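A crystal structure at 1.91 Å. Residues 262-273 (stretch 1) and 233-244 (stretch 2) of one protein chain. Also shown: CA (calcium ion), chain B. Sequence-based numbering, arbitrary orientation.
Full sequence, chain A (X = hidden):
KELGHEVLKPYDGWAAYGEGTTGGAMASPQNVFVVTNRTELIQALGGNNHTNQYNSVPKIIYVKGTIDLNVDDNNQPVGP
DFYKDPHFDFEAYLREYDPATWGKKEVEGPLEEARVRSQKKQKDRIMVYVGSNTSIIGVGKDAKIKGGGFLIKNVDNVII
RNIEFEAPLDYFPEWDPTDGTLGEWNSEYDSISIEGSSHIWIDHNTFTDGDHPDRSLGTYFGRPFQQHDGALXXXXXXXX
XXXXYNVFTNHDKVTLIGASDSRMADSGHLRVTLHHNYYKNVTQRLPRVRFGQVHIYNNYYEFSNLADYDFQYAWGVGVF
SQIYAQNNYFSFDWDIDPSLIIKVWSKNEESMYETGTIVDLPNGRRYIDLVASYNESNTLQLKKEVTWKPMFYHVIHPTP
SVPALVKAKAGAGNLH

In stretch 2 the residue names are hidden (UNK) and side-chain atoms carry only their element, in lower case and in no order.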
ATOM      1  N   SER A 262       2.255  -5.662 -19.123  1.00 21.97           N
ATOM      2  CA  SER A 262       2.237  -6.875 -19.931  1.00 23.95           C
ATOM      3  C   SER A 262       1.713  -8.147 -19.272  1.00 24.61           C
ATOM      4  O   SER A 262       1.571  -9.170 -19.943  1.00 24.14           O
ATOM      5  CB  SER A 262       3.639  -7.135 -20.481  1.00 25.36           C
ATOM      6  OG  SER A 262       4.587  -7.228 -19.429  1.00 27.79           O
ATOM      7  N   ARG A 263       1.420  -8.100 -17.977  1.00 23.94           N
ATOM      8  CA  ARG A 263       0.918  -9.290 -17.299  1.00 24.18           C
ATOM      9  C   ARG A 263      -0.566  -9.469 -17.583  1.00 24.40           C
ATOM     10  O   ARG A 263      -1.416  -9.084 -16.782  1.00 23.38           O
ATOM     11  CB  ARG A 263       1.155  -9.198 -15.788  1.00 25.02           C
ATOM     12  CG  ARG A 263       0.865 -10.498 -15.044  1.00 26.74           C
ATOM     13  CD  ARG A 263       1.265 -10.407 -13.578  1.00 29.95           C
ATOM     14  NE  ARG A 263       1.226 -11.705 -12.904  1.00 32.07           N
ATOM     15  CZ  ARG A 263       0.116 -12.394 -12.657  1.00 32.69           C
ATOM     16  NH1 ARG A 263      -1.061 -11.913 -13.027  1.00 36.16           N
ATOM     17  NH2 ARG A 263       0.181 -13.561 -12.030  1.00 32.09           N
ATOM     18  N   MET A 264      -0.872 -10.056 -18.734  1.00 25.35           N
ATOM     19  CA  MET A 264      -2.257 -10.280 -19.123  1.00 25.04           C
ATOM     20  C   MET A 264      -2.961 -11.193 -18.129  1.00 23.63           C
ATOM     21  O   MET A 264      -4.186 -11.283 -18.122  1.00 23.30           O
ATOM     22  CB  MET A 264      -2.326 -10.887 -20.527  1.00 28.96           C
ATOM     23  CG  MET A 264      -1.771  -9.983 -21.623  1.00 31.79           C
ATOM     24  SD  MET A 264      -2.515  -8.329 -21.629  1.00 37.45           S
ATOM     25  CE  MET A 264      -1.076  -7.307 -21.358  1.00 35.69           C
ATOM     26  N   ALA A 265      -2.180 -11.866 -17.289  1.00 22.59           N
ATOM     27  CA  ALA A 265      -2.739 -12.760 -16.282  1.00 22.33           C
ATOM     28  C   ALA A 265      -3.565 -11.971 -15.265  1.00 22.13           C
ATOM     29  O   ALA A 265      -4.381 -12.545 -14.537  1.00 22.34           O
ATOM     30  CB  ALA A 265      -1.619 -13.516 -15.572  1.00 24.49           C
ATOM     31  N   ASP A 266      -3.353 -10.658 -15.216  1.00 19.74           N
ATOM     32  CA  ASP A 266      -4.095  -9.800 -14.295  1.00 19.50           C
ATOM     33  C   ASP A 266      -5.472  -9.440 -14.841  1.00 19.68           C
ATOM     34  O   ASP A 266      -6.361  -9.037 -14.089  1.00 20.24           O
ATOM     35  CB  ASP A 266      -3.321  -8.511 -13.999  1.00 16.44           C
ATOM     36  CG  ASP A 266      -2.187  -8.725 -13.017  1.00 18.07           C
ATOM     37  OD1 ASP A 266      -2.212  -9.749 -12.304  1.00 17.20           O
ATOM     38  OD2 ASP A 266      -1.282  -7.864 -12.946  1.00 19.34           O
ATOM     39  N   SER A 267      -5.647  -9.584 -16.151  1.00 20.87           N
ATOM     40  CA  SER A 267      -6.924  -9.265 -16.779  1.00 20.08           C
ATOM     41  C   SER A 267      -8.047 -10.072 -16.134  1.00 20.39           C
ATOM     42  O   SER A 267      -7.923 -11.280 -15.945  1.00 19.77           O
ATOM     43  CB  SER A 267      -6.867  -9.565 -18.279  1.00 22.40           C
ATOM     44  OG  SER A 267      -8.064  -9.154 -18.912  1.00 24.00           O
ATOM     45  N   GLY A 268      -9.139  -9.397 -15.793  1.00 19.46           N
ATOM     46  CA  GLY A 268     -10.258 -10.076 -15.166  1.00 19.24           C
ATOM     47  C   GLY A 268     -10.113 -10.188 -13.658  1.00 18.36           C
ATOM     48  O   GLY A 268     -10.971 -10.754 -12.984  1.00 18.87           O
ATOM     49  N   HIS A 269      -9.023  -9.650 -13.123  1.00 17.73           N
ATOM     50  CA  HIS A 269      -8.783  -9.695 -11.683  1.00 16.58           C
ATOM     51  C   HIS A 269      -8.535  -8.298 -11.137  1.00 14.62           C
ATOM     52  O   HIS A 269      -8.973  -7.311 -11.721  1.00 13.73           O
ATOM     53  CB  HIS A 269      -7.582 -10.589 -11.381  1.00 18.43           C
ATOM     54  CG  HIS A 269      -7.787 -12.015 -11.772  1.00 22.78           C
ATOM     55  ND1 HIS A 269      -8.698 -12.835 -11.141  1.00 24.18           N
ATOM     56  CD2 HIS A 269      -7.222 -12.762 -12.750  1.00 23.74           C
ATOM     57  CE1 HIS A 269      -8.684 -14.026 -11.714  1.00 26.54           C
ATOM     58  NE2 HIS A 269      -7.797 -14.007 -12.692  1.00 26.75           N
ATOM     59  N   LEU A 270      -7.826  -8.223 -10.014  1.00 14.31           N
ATOM     60  CA  LEU A 270      -7.516  -6.947  -9.385  1.00 13.03           C
ATOM     61  C   LEU A 270      -8.771  -6.126  -9.093  1.00 13.08           C
ATOM     62  O   LEU A 270      -8.771  -4.902  -9.213  1.00 12.81           O
ATOM     63  CB  LEU A 270      -6.550  -6.152 -10.265  1.00 12.13           C
ATOM     64  CG  LEU A 270      -5.194  -6.841 -10.477  1.00 13.03           C
ATOM     65  CD1 LEU A 270      -4.318  -5.996 -11.394  1.00 13.13           C
ATOM     66  CD2 LEU A 270      -4.509  -7.052  -9.134  1.00 13.88           C
ATOM     67  N   ARG A 271      -9.840  -6.814  -8.708  1.00 12.20           N
ATOM     68  CA  ARG A 271     -11.086  -6.145  -8.362  1.00 12.59           C
ATOM     69  C   ARG A 271     -10.947  -5.693  -6.914  1.00 12.11           C
ATOM     70  O   ARG A 271     -10.956  -6.501  -5.987  1.00 11.90           O
ATOM     71  CB  ARG A 271     -12.261  -7.103  -8.557  1.00 14.32           C
ATOM     72  CG  ARG A 271     -12.608  -7.267 -10.035  1.00 15.24           C
ATOM     73  CD  ARG A 271     -13.612  -8.375 -10.308  1.00 17.23           C
ATOM     74  NE  ARG A 271     -13.010  -9.702 -10.214  1.00 17.59           N
ATOM     75  CZ  ARG A 271     -13.549 -10.799 -10.735  1.00 20.10           C
ATOM     76  NH1 ARG A 271     -14.698 -10.720 -11.392  1.00 20.84           N
ATOM     77  NH2 ARG A 271     -12.949 -11.975 -10.591  1.00 18.76           N
ATOM     78  N   VAL A 272     -10.798  -4.384  -6.739  1.00 11.59           N
ATOM     79  CA  VAL A 272     -10.591  -3.801  -5.424  1.00 10.78           C
ATOM     80  C   VAL A 272     -11.529  -2.630  -5.162  1.00 10.01           C
ATOM     81  O   VAL A 272     -11.891  -1.893  -6.075  1.00 10.42           O
ATOM     82  CB  VAL A 272      -9.130  -3.271  -5.295  1.00 10.17           C
ATOM     83  CG1 VAL A 272      -8.862  -2.788  -3.872  1.00 10.96           C
ATOM     84  CG2 VAL A 272      -8.138  -4.358  -5.695  1.00  9.48           C
ATOM     85  N   THR A 273     -11.916  -2.474  -3.902  1.00  9.88           N
ATOM     86  CA  THR A 273     -12.770  -1.370  -3.480  1.00  8.89           C
ATOM     87  C   THR A 273     -12.001  -0.615  -2.410  1.00  7.77           C
ATOM     88  O   THR A 273     -11.482  -1.221  -1.468  1.00  9.81           O
ATOM     89  CB  THR A 273     -14.089  -1.851  -2.842  1.00  9.34           C
ATOM     90  OG1 THR A 273     -14.866  -2.555  -3.812  1.00  9.11           O
ATOM     91  CG2 THR A 273     -14.895  -0.663  -2.324  1.00 11.28           C
ATOM     92  N   UNK A 233       0.426  -2.628  -1.461  1.00 14.51           N
ATOM     93  CA  UNK A 233       0.433  -2.964  -2.877  1.00 14.65           C
ATOM     94  C   UNK A 233      -0.325  -4.246  -3.164  1.00 14.77           C
ATOM     95  O   UNK A 233      -0.346  -5.166  -2.347  1.00 13.95           O
ATOM     96  c   UNK A 233       2.536  -1.697  -3.496  1.00 16.75           C
ATOM     97  o   UNK A 233       1.821  -0.679  -3.595  1.00 15.43           O
ATOM     98  c   UNK A 233       1.865  -3.058  -3.402  1.00 15.35           C
ATOM     99  o   UNK A 233       3.776  -1.635  -3.487  1.00 16.18           O
ATOM    100  N   UNK A 234      -0.948  -4.283  -4.336  1.00 12.81           N
ATOM    101  CA  UNK A 234      -1.759  -5.411  -4.768  1.00 13.86           C
ATOM    102  C   UNK A 234      -1.329  -5.815  -6.170  1.00 15.33           C
ATOM    103  O   UNK A 234      -1.367  -5.000  -7.093  1.00 15.80           O
ATOM    104  c   UNK A 234      -3.248  -5.000  -4.775  1.00 13.07           C
ATOM    105  c   UNK A 234      -5.017  -3.903  -3.283  1.00 13.71           C
ATOM    106  c   UNK A 234      -4.122  -6.152  -5.252  1.00 12.83           C
ATOM    107  c   UNK A 234      -3.645  -4.538  -3.366  1.00 13.46           C
ATOM    108  N   UNK A 235      -0.932  -7.071  -6.341  1.00 16.22           N
ATOM    109  CA  UNK A 235      -0.477  -7.515  -7.655  1.00 16.79           C
ATOM    110  C   UNK A 235      -0.612  -9.010  -7.903  1.00 16.32           C
ATOM    111  O   UNK A 235      -1.098  -9.767  -7.058  1.00 14.44           O
ATOM    112  c   UNK A 235       1.942  -7.805  -6.881  1.00 21.96           C
ATOM    113  c   UNK A 235       3.390  -7.377  -7.109  1.00 27.54           C
ATOM    114  c   UNK A 235       0.989  -7.119  -7.850  1.00 18.00           C
ATOM    115  n   UNK A 235       5.761  -7.705  -6.355  1.00 29.65           N
ATOM    116  c   UNK A 235       4.338  -8.111  -6.169  1.00 27.74           C
ATOM    117  N   UNK A 236      -0.166  -9.414  -9.086  1.00 17.22           N
ATOM    118  CA  UNK A 236      -0.175 -10.805  -9.514  1.00 17.49           C
ATOM    119  C   UNK A 236      -1.480 -11.555  -9.309  1.00 17.44           C
ATOM    120  O   UNK A 236      -1.559 -12.502  -8.520  1.00 16.56           O
ATOM    121  c   UNK A 236       0.972 -11.564  -8.846  1.00 19.17           C
ATOM    122  c   UNK A 236       2.331 -11.028  -9.252  1.00 23.27           C
ATOM    123  n   UNK A 236       3.332 -11.230  -8.403  1.00 24.27           N
ATOM    124  o   UNK A 236       2.480 -10.451 -10.327  1.00 27.51           O
ATOM    125  N   UNK A 237      -2.502 -11.112 -10.032  1.00 15.49           N
ATOM    126  CA  UNK A 237      -3.815 -11.731 -10.009  1.00 16.73           C
ATOM    127  C   UNK A 237      -4.552 -11.754  -8.678  1.00 15.87           C
ATOM    128  O   UNK A 237      -5.435 -12.581  -8.483  1.00 16.28           O
ATOM    129  o   UNK A 237      -3.078 -13.147 -11.826  1.00 22.53           O
ATOM    130  c   UNK A 237      -3.718 -13.155 -10.563  1.00 19.37           C
ATOM    131  N   UNK A 238      -4.193 -10.865  -7.758  1.00 14.34           N
ATOM    132  CA  UNK A 238      -4.910 -10.804  -6.488  1.00 13.63           C
ATOM    133  C   UNK A 238      -6.325 -10.399  -6.885  1.00 13.49           C
ATOM    134  O   UNK A 238      -6.529  -9.836  -7.961  1.00 13.28           O
ATOM    135  o   UNK A 238      -3.009 -10.184  -5.130  1.00 13.87           O
ATOM    136  c   UNK A 238      -4.289  -9.758  -5.561  1.00 12.91           C
ATOM    137  N   UNK A 239      -7.308 -10.668  -6.038  1.00 14.08           N
ATOM    138  CA  UNK A 239      -8.677 -10.350  -6.420  1.00 15.37           C
ATOM    139  C   UNK A 239      -9.581 -10.245  -5.199  1.00 14.19           C
ATOM    140  O   UNK A 239      -9.285 -10.818  -4.153  1.00 13.87           O
ATOM    141  c   UNK A 239     -10.147 -10.988  -8.404  1.00 16.56           C
ATOM    142  c   UNK A 239      -9.185 -11.472  -7.337  1.00 15.20           C
ATOM    143  o   UNK A 239     -10.646 -11.845  -9.166  1.00 15.91           O
ATOM    144  o   UNK A 239     -10.403  -9.772  -8.498  1.00 14.73           O
ATOM    145  N   UNK A 240     -10.683  -9.514  -5.345  1.00 14.49           N
ATOM    146  CA  UNK A 240     -11.665  -9.361  -4.273  1.00 13.21           C
ATOM    147  C   UNK A 240     -11.050  -8.821  -2.988  1.00 14.29           C
ATOM    148  O   UNK A 240     -10.905  -9.534  -1.990  1.00 13.34           O
ATOM    149  c   UNK A 240     -14.259 -11.114  -7.286  1.00 19.41           C
ATOM    150  c   UNK A 240     -13.080 -13.165  -6.846  1.00 18.59           C
ATOM    151  c   UNK A 240     -12.581 -12.618  -5.663  1.00 18.52           C
ATOM    152  c   UNK A 240     -12.338 -10.713  -4.031  1.00 14.78           C
ATOM    153  c   UNK A 240     -13.920 -12.409  -7.658  1.00 18.13           C
ATOM    154  c   UNK A 240     -13.754 -10.577  -6.099  1.00 17.12           C
ATOM    155  c   UNK A 240     -12.911 -11.319  -5.282  1.00 16.77           C
ATOM    156  N   UNK A 241     -10.713  -7.539  -3.027  1.00 13.28           N
ATOM    157  CA  UNK A 241     -10.083  -6.863  -1.907  1.00 13.06           C
ATOM    158  C   UNK A 241     -10.846  -5.604  -1.514  1.00 11.30           C
ATOM    159  O   UNK A 241     -11.324  -4.878  -2.377  1.00 10.34           O
ATOM    160  c   UNK A 241      -8.650  -6.453  -2.292  1.00 14.86           C
ATOM    161  c   UNK A 241      -7.871  -7.690  -2.751  1.00 17.00           C
ATOM    162  c   UNK A 241      -7.965  -5.754  -1.127  1.00 12.76           C
ATOM    163  c   UNK A 241      -6.496  -7.374  -3.292  1.00 19.66           C
ATOM    164  N   UNK A 242     -10.965  -5.361  -0.212  1.00  9.42           N
ATOM    165  CA  UNK A 242     -11.625  -4.158   0.279  1.00  9.67           C
ATOM    166  C   UNK A 242     -10.658  -3.419   1.200  1.00  8.95           C
ATOM    167  O   UNK A 242     -10.151  -3.981   2.171  1.00  9.62           O
ATOM    168  c   UNK A 242     -12.930  -4.474   1.046  1.00 10.74           C
ATOM    169  o   UNK A 242     -13.915  -4.971   0.129  1.00 12.01           O
ATOM    170  c   UNK A 242     -13.476  -3.206   1.718  1.00 11.68           C
ATOM    171  N   UNK A 243     -10.395  -2.161   0.864  1.00 10.20           N
ATOM    172  CA  UNK A 243      -9.493  -1.291   1.618  1.00  9.39           C
ATOM    173  C   UNK A 243     -10.367  -0.162   2.148  1.00 10.08           C
ATOM    174  O   UNK A 243     -10.776   0.726   1.394  1.00 10.93           O
ATOM    175  c   UNK A 243      -8.400  -0.724   0.687  1.00 10.50           C
ATOM    176  c   UNK A 243      -6.573  -1.447  -0.938  1.00 13.76           C
ATOM    177  c   UNK A 243      -7.518   0.261   1.442  1.00 10.57           C
ATOM    178  c   UNK A 243      -7.578  -1.879   0.104  1.00  9.08           C
ATOM    179  N   UNK A 244     -10.645  -0.188   3.449  1.00  8.84           N
ATOM    180  CA  UNK A 244     -11.535   0.808   4.022  1.00  8.67           C
ATOM    181  C   UNK A 244     -11.113   1.449   5.335  1.00  8.90           C
ATOM    182  O   UNK A 244     -10.474   0.824   6.179  1.00  8.49           O
ATOM    183  c   UNK A 244     -12.911   0.180   4.215  1.00 11.38           C
ATOM    184  o   UNK A 244     -12.812  -0.983   5.020  1.00 10.44           O
TER
HETATM  185 CA    CA B 417       5.740  -3.248  -3.625  1.00 25.80          CA
HETATM  186  O   HOH W   1       0.508  -7.601 -11.066  1.00 13.87           O
HETATM  187  O   HOH W   2       7.820  -4.301  -3.089  1.00 24.75           O
HETATM  188  O   HOH W   3       4.376  -5.238  -4.640  1.00 23.80           O
HETATM  189  O   HOH W   4       6.484  -2.769  -5.978  1.00 24.97           O

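Position 233 carries two carbons, the second holding two oxygens, one of them 2.5 Å from the calcium ion CA; nothing on stretch 1 is within reach. This is a carboxylate attached directly to CB, D233, and OD2 is the metal ligand. Position 234 has four carbons forked at the first, one arm two carbons long, packed against L270 and V272: I234. Its CG2 lies 4.0 Å from L270 CD2 and its CD1 4.0 Å from V272 CG2. At 235 four carbons in a row end in nitrogen and lead away from stretch 1, which gives K235.

Position 236 has two carbons, the second bearing one oxygen and one nitrogen, an amide. Its CA lies over one face of the R263 guanidinium, and a water bridges its backbone N to D266 OD2; it is N236. Position 237 has one carbon and one oxygen, a hydroxyl that accepts from R263 and donates to the carbonyl of A265. It is S237, with R263 NH1 to S237 OG at 2.7 Å and S237 OG to A265 O at 3.1 Å; its backbone N also donates to D266 OD1 (2.7 Å). Position 238 again shows one carbon and one oxygen, the oxygen turned back to K235 O at 2.7 Å. This is S238, whose backbone O receives L270 N at 2.9 Å.

At 239 two carbons end in two oxygens that accept from nitrogens of H269 and R271. The residue is D239: OD1 accepts from R271 N (3.0 Å) and R271 NE (3.1 Å), while OD2 takes H269 ND1 (2.9 Å) and R271 NH2 (2.7 Å), the latter a salt bridge. Position 240 has one carbon and a six-carbon ring that meets the R271 guanidinium: F240. Its CZ lies over one face of that group, 3.1 Å from R271 NH2.

Position 241 has four carbons forked at the first, with one two-carbon arm, its CB 4.0 Å from V272 CG1: I241. Position 242 has one carbon bearing an oxygen and a carbon, on the same sheet face as T273; it is T242. At 243 the four-carbon fork recurs, against V272, and I243 places CD1 4.0 Å from V272 CG1. Position 244, one carbon and one oxygen, is S244, which makes no contact with stretch 1; its hydroxyl is hydrogen-bonded elsewhere in the structure.

The contact thus joins two modes. Parallel pairing zips one end through I241 N to R271 O (3.1 Å), T273 N to I241 O (2.9 Å) and I243 N to T273 O (2.7 Å), with V272 packed among isoleucines. Before the paired residues, side chains and backbone together join the two segments, with S237 in the loop and D239 at the start of its strand as the main polar partners.

Stretch 2, residues 233-244: DIKNSSDFITIS
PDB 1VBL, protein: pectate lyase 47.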